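Local coordinates for 231aa long hypothetical protein-L-isoaspartate O-methyltransferase (Sulfolobus tokodaii, PDB 1VBF) that probably catalyses the S-adenosylmethionine-dependent methyl esterification of L-isoaspartyl residues in damaged proteins, contributing to their repair or degradation, at residues L56-G59 with I60-D64; Y105-A108 with S109-S113; F211-N214 with K215-Q219. All coordinates share one frame; numbering follows the deposited sequence.

Contact 1. Residues L56-G59 with I60-D64; sequences LNLG and IFMLD
Ile60 N donates to Leu56 O at 3.0 Å, the first of four i to i+4 backbone hydrogen bonds that tie residues 56-59 to 60-64. Phe61 N follows to Asn57 O at 3.3 Å. The pairs from Met62 N to Leu58 O and from Leu63 N to Gly59 O are both 2.9 Å.

These bonds define a regular alpha helix, residues 56-65, which precedes strand 73-77, the first strand of the Rossmann-like sheet of this methyltransferase family. Ile7 of helix 4-10, Phe20 of helix 14-22 and Leu87 of helix 83-91 pack against its Ile60 side, while the selenomethionine Met62 reaches Trp141 and Phe193 in loops. At the far end, the Asp64 carboxylate accepts hydrogen bonds from the backbone N of Lys12 and Thr13.

Apolar contacts run along two different faces. Leu56 and Ile60, one turn apart, run alongside each other in the same direction, so that both present their branched ends to the helices packed on that face. Leu58 and Met62 instead cross at a slant. Met62 leaves the backbone with CG beside its own N (chi1 -60°), then bends at chi3, and this folds the CE methyl back against the two methyls of Leu58, CD1 and CD2. On the Phe61 side, CB lies near Leu58 O, whereas the ring, with CG anti to the backbone N (chi1 173°), projects from the helix on its exposed side.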
ATOM      1  N   LEU B  56      27.144  -4.171 -15.746  1.00 31.67           N
ATOM      2  CA  LEU B  56      28.393  -3.668 -16.280  1.00 31.95           C
ATOM      3  C   LEU B  56      28.431  -2.156 -16.321  1.00 33.26           C
ATOM      4  O   LEU B  56      29.451  -1.542 -15.969  1.00 30.83           O
ATOM      5  CB  LEU B  56      28.641  -4.195 -17.688  1.00 32.36           C
ATOM      6  CG  LEU B  56      30.059  -4.665 -18.067  1.00 31.72           C
ATOM      7  CD1 LEU B  56      30.252  -4.516 -19.574  1.00 31.35           C
ATOM      8  CD2 LEU B  56      31.113  -3.861 -17.353  1.00 31.85           C
ATOM      9  N   ASN B  57      27.334  -1.553 -16.774  1.00 34.88           N
ATOM     10  CA  ASN B  57      27.295  -0.106 -16.849  1.00 36.88           C
ATOM     11  C   ASN B  57      27.484   0.488 -15.453  1.00 35.32           C
ATOM     12  O   ASN B  57      28.197   1.477 -15.269  1.00 35.08           O
ATOM     13  CB  ASN B  57      25.982   0.361 -17.466  1.00 43.95           C
ATOM     14  CG  ASN B  57      26.192   1.466 -18.525  1.00 53.16           C
ATOM     15  OD1 ASN B  57      26.699   2.563 -18.228  1.00 56.48           O
ATOM     16  ND2 ASN B  57      25.804   1.171 -19.772  1.00 57.36           N
ATOM     17  N   LEU B  58      26.868  -0.127 -14.456  1.00 32.85           N
ATOM     18  CA  LEU B  58      27.005   0.372 -13.103  1.00 30.09           C
ATOM     19  C   LEU B  58      28.432   0.168 -12.597  1.00 31.04           C
ATOM     20  O   LEU B  58      29.070   1.128 -12.119  1.00 29.36           O
ATOM     21  CB  LEU B  58      26.026  -0.343 -12.189  1.00 27.44           C
ATOM     22  CG  LEU B  58      25.198   0.551 -11.279  1.00 24.50           C
ATOM     23  CD1 LEU B  58      24.675  -0.290 -10.186  1.00 25.51           C
ATOM     24  CD2 LEU B  58      26.024   1.649 -10.670  1.00 23.86           C
ATOM     25  N   GLY B  59      28.919  -1.081 -12.693  1.00 30.85           N
ATOM     26  CA  GLY B  59      30.273  -1.423 -12.259  1.00 29.65           C
ATOM     27  C   GLY B  59      31.406  -0.547 -12.805  1.00 28.74           C
ATOM     28  O   GLY B  59      32.289  -0.080 -12.066  1.00 27.28           O
ATOM     29  N   ILE B  60      31.386  -0.314 -14.108  1.00 27.67           N
ATOM     30  CA  ILE B  60      32.418   0.506 -14.731  1.00 28.01           C
ATOM     31  C   ILE B  60      32.328   1.942 -14.229  1.00 28.81           C
ATOM     32  O   ILE B  60      33.355   2.621 -14.042  1.00 27.41           O
ATOM     33  CB  ILE B  60      32.287   0.467 -16.270  1.00 26.33           C
ATOM     34  CG1 ILE B  60      32.372  -0.984 -16.745  1.00 25.16           C
ATOM     35  CG2 ILE B  60      33.390   1.284 -16.911  1.00 24.35           C
ATOM     36  CD1 ILE B  60      33.590  -1.722 -16.168  1.00 20.23           C
ATOM     37  N   PHE B  61      31.095   2.400 -14.020  1.00 28.80           N
ATOM     38  CA  PHE B  61      30.875   3.744 -13.512  1.00 30.58           C
ATOM     39  C   PHE B  61      31.467   3.854 -12.098  1.00 30.91           C
ATOM     40  O   PHE B  61      32.161   4.814 -11.770  1.00 29.10           O
ATOM     41  CB  PHE B  61      29.369   4.079 -13.485  1.00 31.68           C
ATOM     42  CG  PHE B  61      29.061   5.392 -12.827  1.00 31.30           C
ATOM     43  CD1 PHE B  61      29.547   6.587 -13.363  1.00 32.00           C
ATOM     44  CD2 PHE B  61      28.383   5.430 -11.614  1.00 31.48           C
ATOM     45  CE1 PHE B  61      29.369   7.805 -12.692  1.00 31.57           C
ATOM     46  CE2 PHE B  61      28.196   6.641 -10.931  1.00 31.77           C
ATOM     47  CZ  PHE B  61      28.693   7.830 -11.469  1.00 32.35           C
HETATM   48  N   MSE B  62      31.195   2.858 -11.264  1.00 33.12           N
HETATM   49  CA  MSE B  62      31.712   2.853  -9.908  1.00 35.75           C
HETATM   50  C   MSE B  62      33.235   2.838  -9.866  1.00 35.39           C
HETATM   51  O   MSE B  62      33.853   3.637  -9.150  1.00 33.50           O
HETATM   52  CB  MSE B  62      31.138   1.668  -9.156  1.00 39.67           C
HETATM   53  CG  MSE B  62      29.624   1.721  -9.101  1.00 44.91           C
HETATM   54 SE   MSE B  62      28.813   0.420  -7.919  1.00 52.46          SE
HETATM   55  CE  MSE B  62      27.985  -0.673  -9.268  1.00 51.06           C
ATOM     56  N   LEU B  63      33.844   1.940 -10.639  1.00 35.33           N
ATOM     57  CA  LEU B  63      35.301   1.877 -10.676  1.00 34.23           C
ATOM     58  C   LEU B  63      35.867   3.178 -11.229  1.00 34.39           C
ATOM     59  O   LEU B  63      36.873   3.678 -10.731  1.00 35.60           O
ATOM     60  CB  LEU B  63      35.779   0.707 -11.529  1.00 33.07           C
ATOM     61  CG  LEU B  63      35.384  -0.699 -11.050  1.00 34.25           C
ATOM     62  CD1 LEU B  63      36.140  -1.730 -11.869  1.00 30.88           C
ATOM     63  CD2 LEU B  63      35.679  -0.866  -9.554  1.00 33.88           C
ATOM     64  N   ASP B  64      35.215   3.742 -12.243  1.00 34.26           N
ATOM     65  CA  ASP B  64      35.695   4.989 -12.825  1.00 32.85           C
ATOM     66  C   ASP B  64      35.665   6.092 -11.768  1.00 33.05           C
ATOM     67  O   ASP B  64      36.562   6.935 -11.695  1.00 33.06           O
ATOM     68  CB  ASP B  64      34.847   5.364 -14.044  1.00 30.73           C
ATOM     69  CG  ASP B  64      35.548   6.365 -14.975  1.00 31.65           C
ATOM     70  OD1 ASP B  64      36.805   6.460 -14.942  1.00 28.99           O
ATOM     71  OD2 ASP B  64      34.838   7.044 -15.762  1.00 28.99           O
TER

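Contact 2. Residues Y105-A108 with S109-S113; sequences YNYA and SKLLS
The backbone joining Tyr105-Ala108 to Ser109-Ser113 is held loosely: Ser109 N is shared between Tyr105 O at 3.2 Å and Asn106 O at 3.1 Å, both weak bonds, Leu111 N makes another weak one to Ala108 O, and a type I turn follows from Lys110 to Ser113.

The Ser109 side chain adds a bond of its own. Its hydroxyl donates to Asn106 O, with OG 2.6 Å from the oxygen, in the carbonyl plane and on a lone pair. A chi1 of 63° sets OG between the backbone N and the carbonyl carbon of its own residue, and from there it turns back one helical turn. Asn106 O thus receives the hydroxyl of Ser109 together with the weak bond from its amide.

Lys110 lays its aliphatic chain alongside the same row of carbonyls. CG comes within 3.4 Å of Tyr107 O, and after a bend at chi3 its CE lies 3.6 Å from Asn106 O. Leu111 approaches from a different direction, sending CD1 to Tyr107 O at 3.4 Å and to ring atom CE2 of Tyr107 at 3.5 Å. The ring meets this methyl obliquely, and its phenol is fixed by a hydrogen bond from OH to Phe28 O.

The segment connects helix 102-109 to strand 118-122, part of the alternating helix and strand topology of the Rossmann-like fold. Tyr107 also packs on Pro30 and Ile81 of its own chain and on Asn32 of the second subunit, Tyr105 rests on Leu122, and the buried Leu112 packs against Phe28, Ile118 and Leu120 of that strand, and Thr85 and Ala86 of helix 83-91.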
ATOM      1  N   TYR B 105      33.164 -18.054  -3.586  1.00 36.95           N
ATOM      2  CA  TYR B 105      34.604 -18.024  -3.313  1.00 35.81           C
ATOM      3  C   TYR B 105      35.319 -19.089  -4.153  1.00 35.85           C
ATOM      4  O   TYR B 105      36.406 -18.859  -4.703  1.00 34.53           O
ATOM      5  CB  TYR B 105      34.839 -18.317  -1.823  1.00 36.72           C
ATOM      6  CG  TYR B 105      36.290 -18.400  -1.399  1.00 36.36           C
ATOM      7  CD1 TYR B 105      37.080 -17.263  -1.363  1.00 36.07           C
ATOM      8  CD2 TYR B 105      36.880 -19.623  -1.068  1.00 36.33           C
ATOM      9  CE1 TYR B 105      38.422 -17.332  -1.021  1.00 36.03           C
ATOM     10  CE2 TYR B 105      38.217 -19.699  -0.723  1.00 35.19           C
ATOM     11  CZ  TYR B 105      38.979 -18.549  -0.704  1.00 35.66           C
ATOM     12  OH  TYR B 105      40.304 -18.604  -0.372  1.00 36.02           O
ATOM     13  N   ASN B 106      34.691 -20.258  -4.232  1.00 34.91           N
ATOM     14  CA  ASN B 106      35.235 -21.371  -4.979  1.00 36.45           C
ATOM     15  C   ASN B 106      35.247 -21.074  -6.469  1.00 37.98           C
ATOM     16  O   ASN B 106      36.282 -21.208  -7.133  1.00 37.99           O
ATOM     17  CB  ASN B 106      34.429 -22.649  -4.717  1.00 36.36           C
ATOM     18  CG  ASN B 106      34.551 -23.150  -3.278  1.00 37.22           C
ATOM     19  OD1 ASN B 106      35.571 -22.951  -2.622  1.00 37.83           O
ATOM     20  ND2 ASN B 106      33.512 -23.824  -2.791  1.00 35.79           N
ATOM     21  N   TYR B 107      34.085 -20.671  -6.986  1.00 39.24           N
ATOM     22  CA  TYR B 107      33.926 -20.379  -8.399  1.00 38.78           C
ATOM     23  C   TYR B 107      34.993 -19.425  -8.920  1.00 40.63           C
ATOM     24  O   TYR B 107      35.492 -19.601 -10.031  1.00 42.11           O
ATOM     25  CB  TYR B 107      32.531 -19.812  -8.652  1.00 37.50           C
ATOM     26  CG  TYR B 107      32.278 -19.333 -10.077  1.00 36.96           C
ATOM     27  CD1 TYR B 107      31.915 -20.219 -11.107  1.00 36.01           C
ATOM     28  CD2 TYR B 107      32.419 -17.988 -10.395  1.00 36.15           C
ATOM     29  CE1 TYR B 107      31.700 -19.754 -12.416  1.00 33.36           C
ATOM     30  CE2 TYR B 107      32.216 -17.527 -11.681  1.00 34.65           C
ATOM     31  CZ  TYR B 107      31.858 -18.395 -12.683  1.00 33.65           C
ATOM     32  OH  TYR B 107      31.661 -17.851 -13.930  1.00 32.84           O
ATOM     33  N   ALA B 108      35.374 -18.434  -8.122  1.00 40.75           N
ATOM     34  CA  ALA B 108      36.364 -17.465  -8.585  1.00 42.13           C
ATOM     35  C   ALA B 108      37.826 -17.786  -8.329  1.00 42.89           C
ATOM     36  O   ALA B 108      38.695 -17.204  -8.972  1.00 42.14           O
ATOM     37  CB  ALA B 108      36.055 -16.088  -8.008  1.00 42.64           C
ATOM     38  N   SER B 109      38.088 -18.682  -7.379  1.00 45.17           N
ATOM     39  CA  SER B 109      39.450 -19.101  -6.998  1.00 45.90           C
ATOM     40  C   SER B 109      40.364 -19.379  -8.202  1.00 46.30           C
ATOM     41  O   SER B 109      41.530 -18.953  -8.262  1.00 45.53           O
ATOM     42  CB  SER B 109      39.368 -20.369  -6.145  1.00 45.68           C
ATOM     43  OG  SER B 109      38.816 -21.429  -6.908  1.00 45.67           O
ATOM     44  N   LYS B 110      39.798 -20.110  -9.149  1.00 46.37           N
ATOM     45  CA  LYS B 110      40.459 -20.510 -10.377  1.00 47.70           C
ATOM     46  C   LYS B 110      40.559 -19.416 -11.464  1.00 47.27           C
ATOM     47  O   LYS B 110      41.543 -19.338 -12.188  1.00 47.90           O
ATOM     48  CB  LYS B 110      39.691 -21.728 -10.893  1.00 49.62           C
ATOM     49  CG  LYS B 110      38.195 -21.631 -10.504  1.00 54.26           C
ATOM     50  CD  LYS B 110      37.439 -22.958 -10.484  1.00 56.15           C
ATOM     51  CE  LYS B 110      37.760 -23.762  -9.235  1.00 58.60           C
ATOM     52  NZ  LYS B 110      36.958 -25.019  -9.163  1.00 59.64           N
ATOM     53  N   LEU B 111      39.550 -18.554 -11.550  1.00 46.37           N
ATOM     54  CA  LEU B 111      39.500 -17.505 -12.563  1.00 44.59           C
ATOM     55  C   LEU B 111      40.472 -16.337 -12.460  1.00 44.62           C
ATOM     56  O   LEU B 111      40.582 -15.556 -13.403  1.00 43.05           O
ATOM     57  CB  LEU B 111      38.080 -16.941 -12.640  1.00 45.24           C
ATOM     58  CG  LEU B 111      36.962 -17.950 -12.919  1.00 45.35           C
ATOM     59  CD1 LEU B 111      35.603 -17.348 -12.535  1.00 44.54           C
ATOM     60  CD2 LEU B 111      37.011 -18.359 -14.385  1.00 43.06           C
ATOM     61  N   LEU B 112      41.171 -16.194 -11.340  1.00 45.50           N
ATOM     62  CA  LEU B 112      42.102 -15.073 -11.189  1.00 45.85           C
ATOM     63  C   LEU B 112      43.581 -15.467 -11.105  1.00 47.84           C
ATOM     64  O   LEU B 112      44.433 -14.664 -10.697  1.00 46.96           O
ATOM     65  CB  LEU B 112      41.717 -14.265  -9.958  1.00 44.52           C
ATOM     66  CG  LEU B 112      40.433 -13.454 -10.105  1.00 44.44           C
ATOM     67  CD1 LEU B 112      40.042 -12.771  -8.792  1.00 44.71           C
ATOM     68  CD2 LEU B 112      40.672 -12.422 -11.188  1.00 45.75           C
ATOM     69  N   SER B 113      43.879 -16.699 -11.509  1.00 49.92           N
ATOM     70  CA  SER B 113      45.239 -17.239 -11.471  1.00 49.87           C
ATOM     71  C   SER B 113      46.259 -16.340 -12.170  1.00 49.19           C
ATOM     72  O   SER B 113      47.346 -16.097 -11.654  1.00 50.82           O
ATOM     73  CB  SER B 113      45.246 -18.629 -12.098  1.00 49.53           C
ATOM     74  OG  SER B 113      44.764 -18.561 -13.424  1.00 52.60           O
TER

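Contact 3. Residues F211-N214 with K215-Q219; sequences FRVN and KLERQ
Val213 and Glu217, one turn apart on helix 209-223, cross at a slant, with Val213 CG1 4.1 Å from Glu217 CD. Glu217 places CG beside its backbone N (chi1 -77°) and then runs extended, so its methylenes pass over Val213 O, CG at 3.4 Å. Arg218 behaves differently: bends at chi2 and chi3 fold it back over the preceding turn, bringing CD to 3.3 Å from Asn214 O. Beneath them the helix is continuous, Glu217 N bonding to Val213 O at 2.8 Å and Leu216 N to Arg212 O at 3.0 Å.

The helix belongs to a trimeric coiled coil, in which Leu216 packs on Leu216 of the fourth subunit and on Ile220 of the third. Arg212 forms salt bridges with Glu217 and Glu210 of the third subunit, and Glu217 with Arg212 of the fourth. The charges of Arg212 and Glu217 are thus paired between chains, and these bridges join neighbouring helices, consistent with a role in holding the coiled coil together.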
ATOM      1  N   PHE B 211       6.410  -6.155   1.267  1.00 49.23           N
ATOM      2  CA  PHE B 211       6.968  -7.209   2.087  1.00 48.53           C
ATOM      3  C   PHE B 211       6.152  -7.542   3.301  1.00 46.05           C
ATOM      4  O   PHE B 211       5.929  -8.708   3.584  1.00 44.81           O
ATOM      5  CB  PHE B 211       8.380  -6.846   2.520  1.00 53.12           C
ATOM      6  CG  PHE B 211       9.421  -7.323   1.568  1.00 59.20           C
ATOM      7  CD1 PHE B 211       9.449  -6.843   0.251  1.00 60.43           C
ATOM      8  CD2 PHE B 211      10.333  -8.320   1.948  1.00 60.89           C
ATOM      9  CE1 PHE B 211      10.366  -7.349  -0.683  1.00 61.69           C
ATOM     10  CE2 PHE B 211      11.265  -8.841   1.013  1.00 61.79           C
ATOM     11  CZ  PHE B 211      11.277  -8.354  -0.303  1.00 61.81           C
ATOM     12  N   ARG B 212       5.724  -6.506   4.019  1.00 45.59           N
ATOM     13  CA  ARG B 212       4.934  -6.638   5.248  1.00 44.07           C
ATOM     14  C   ARG B 212       3.623  -7.392   4.994  1.00 44.73           C
ATOM     15  O   ARG B 212       3.195  -8.225   5.806  1.00 44.26           O
ATOM     16  CB  ARG B 212       4.642  -5.240   5.820  1.00 41.88           C
ATOM     17  CG  ARG B 212       5.867  -4.472   6.304  1.00 38.42           C
ATOM     18  CD  ARG B 212       5.547  -3.008   6.558  1.00 36.79           C
ATOM     19  NE  ARG B 212       4.610  -2.814   7.661  1.00 35.15           N
ATOM     20  CZ  ARG B 212       3.991  -1.663   7.903  1.00 36.09           C
ATOM     21  NH1 ARG B 212       4.230  -0.623   7.119  1.00 35.67           N
ATOM     22  NH2 ARG B 212       3.099  -1.558   8.885  1.00 35.11           N
ATOM     23  N   VAL B 213       3.001  -7.092   3.857  1.00 44.87           N
ATOM     24  CA  VAL B 213       1.755  -7.720   3.454  1.00 43.90           C
ATOM     25  C   VAL B 213       2.003  -9.171   3.055  1.00 45.75           C
ATOM     26  O   VAL B 213       1.228 -10.054   3.425  1.00 45.39           O
ATOM     27  CB  VAL B 213       1.138  -6.938   2.300  1.00 43.30           C
ATOM     28  CG1 VAL B 213      -0.054  -7.692   1.717  1.00 41.26           C
ATOM     29  CG2 VAL B 213       0.733  -5.554   2.810  1.00 41.70           C
ATOM     30  N   ASN B 214       3.083  -9.407   2.301  1.00 47.06           N
ATOM     31  CA  ASN B 214       3.478 -10.751   1.880  1.00 47.47           C
ATOM     32  C   ASN B 214       3.632 -11.612   3.127  1.00 48.01           C
ATOM     33  O   ASN B 214       3.298 -12.789   3.135  1.00 46.50           O
ATOM     34  CB  ASN B 214       4.820 -10.718   1.159  1.00 47.85           C
ATOM     35  CG  ASN B 214       4.710 -10.234  -0.262  1.00 51.41           C
ATOM     36  OD1 ASN B 214       5.664  -9.672  -0.812  1.00 52.34           O
ATOM     37  ND2 ASN B 214       3.547 -10.448  -0.878  1.00 52.39           N
ATOM     38  N   LYS B 215       4.166 -11.014   4.181  1.00 49.35           N
ATOM     39  CA  LYS B 215       4.360 -11.729   5.429  1.00 52.80           C
ATOM     40  C   LYS B 215       3.020 -12.005   6.102  1.00 53.68           C
ATOM     41  O   LYS B 215       2.749 -13.122   6.545  1.00 54.02           O
ATOM     42  CB  LYS B 215       5.246 -10.916   6.372  1.00 54.23           C
ATOM     43  CG  LYS B 215       5.502 -11.602   7.702  1.00 55.16           C
ATOM     44  CD  LYS B 215       6.444 -10.775   8.549  1.00 58.21           C
ATOM     45  CE  LYS B 215       6.634 -11.358   9.944  1.00 59.58           C
ATOM     46  NZ  LYS B 215       7.572 -10.498  10.731  1.00 61.06           N
ATOM     47  N   LEU B 216       2.184 -10.981   6.190  1.00 53.39           N
ATOM     48  CA  LEU B 216       0.892 -11.164   6.806  1.00 54.53           C
ATOM     49  C   LEU B 216       0.223 -12.341   6.103  1.00 56.28           C
ATOM     50  O   LEU B 216      -0.261 -13.271   6.756  1.00 55.54           O
ATOM     51  CB  LEU B 216       0.060  -9.880   6.679  1.00 52.78           C
ATOM     52  CG  LEU B 216      -0.131  -8.989   7.922  1.00 51.36           C
ATOM     53  CD1 LEU B 216       0.861  -9.348   9.021  1.00 49.47           C
ATOM     54  CD2 LEU B 216       0.011  -7.517   7.519  1.00 51.06           C
ATOM     55  N   GLU B 217       0.231 -12.310   4.770  1.00 59.15           N
ATOM     56  CA  GLU B 217      -0.367 -13.371   3.955  1.00 60.80           C
ATOM     57  C   GLU B 217       0.274 -14.734   4.237  1.00 62.08           C
ATOM     58  O   GLU B 217      -0.374 -15.775   4.112  1.00 62.24           O
ATOM     59  CB  GLU B 217      -0.232 -13.035   2.466  1.00 59.85           C
ATOM     60  CG  GLU B 217      -1.209 -11.988   1.960  1.00 60.97           C
ATOM     61  CD  GLU B 217      -0.897 -11.536   0.538  1.00 61.51           C
ATOM     62  OE1 GLU B 217      -1.820 -11.063  -0.171  1.00 60.23           O
ATOM     63  OE2 GLU B 217       0.283 -11.643   0.138  1.00 61.92           O
ATOM     64  N   ARG B 218       1.547 -14.728   4.612  1.00 63.06           N
ATOM     65  CA  ARG B 218       2.238 -15.967   4.911  1.00 65.66           C
ATOM     66  C   ARG B 218       1.716 -16.508   6.232  1.00 66.64           C
ATOM     67  O   ARG B 218       1.362 -17.680   6.340  1.00 66.92           O
ATOM     68  CB  ARG B 218       3.751 -15.737   5.029  1.00 68.17           C
ATOM     69  CG  ARG B 218       4.623 -16.457   3.975  1.00 70.91           C
ATOM     70  CD  ARG B 218       4.774 -15.652   2.665  1.00 73.97           C
ATOM     71  NE  ARG B 218       6.145 -15.193   2.418  1.00 75.96           N
ATOM     72  CZ  ARG B 218       6.835 -14.385   3.222  1.00 77.37           C
ATOM     73  NH1 ARG B 218       6.298 -13.928   4.348  1.00 78.11           N
ATOM     74  NH2 ARG B 218       8.068 -14.028   2.893  1.00 79.06           N
ATOM     75  N   GLN B 219       1.664 -15.639   7.234  1.00 67.95           N
ATOM     76  CA  GLN B 219       1.211 -16.023   8.563  1.00 68.95           C
ATOM     77  C   GLN B 219      -0.246 -16.457   8.603  1.00 70.67           C
ATOM     78  O   GLN B 219      -0.568 -17.477   9.208  1.00 71.32           O
ATOM     79  CB  GLN B 219       1.454 -14.877   9.546  1.00 67.61           C
ATOM     80  CG  GLN B 219       2.895 -14.435   9.568  1.00 65.70           C
ATOM     81  CD  GLN B 219       3.151 -13.303  10.529  1.00 66.28           C
ATOM     82  OE1 GLN B 219       3.753 -13.500  11.578  1.00 67.82           O
ATOM     83  NE2 GLN B 219       2.694 -12.107  10.181  1.00 66.14           N
TER

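Contacts 1 and 2 both lie on the Rossmann-like fold, whereas contact 3 lies on helix 209-223, which stands apart, the centre of the contact about 30 Å from the centre of the chain. Centres of contacts 1 and 2 are about 21 Å apart, with nearest atoms about 12 Å apart. Helix 83-91 bridges them, touching Leu63 of the first and Leu112 of the second. Contact 3 is remote from both, about 36 Å and 39 Å between centres, and works through other chains in the coiled coil. Tyr107 in contact 2 also meets a neighbouring subunit, and Cys149 supplies an interchain disulfide.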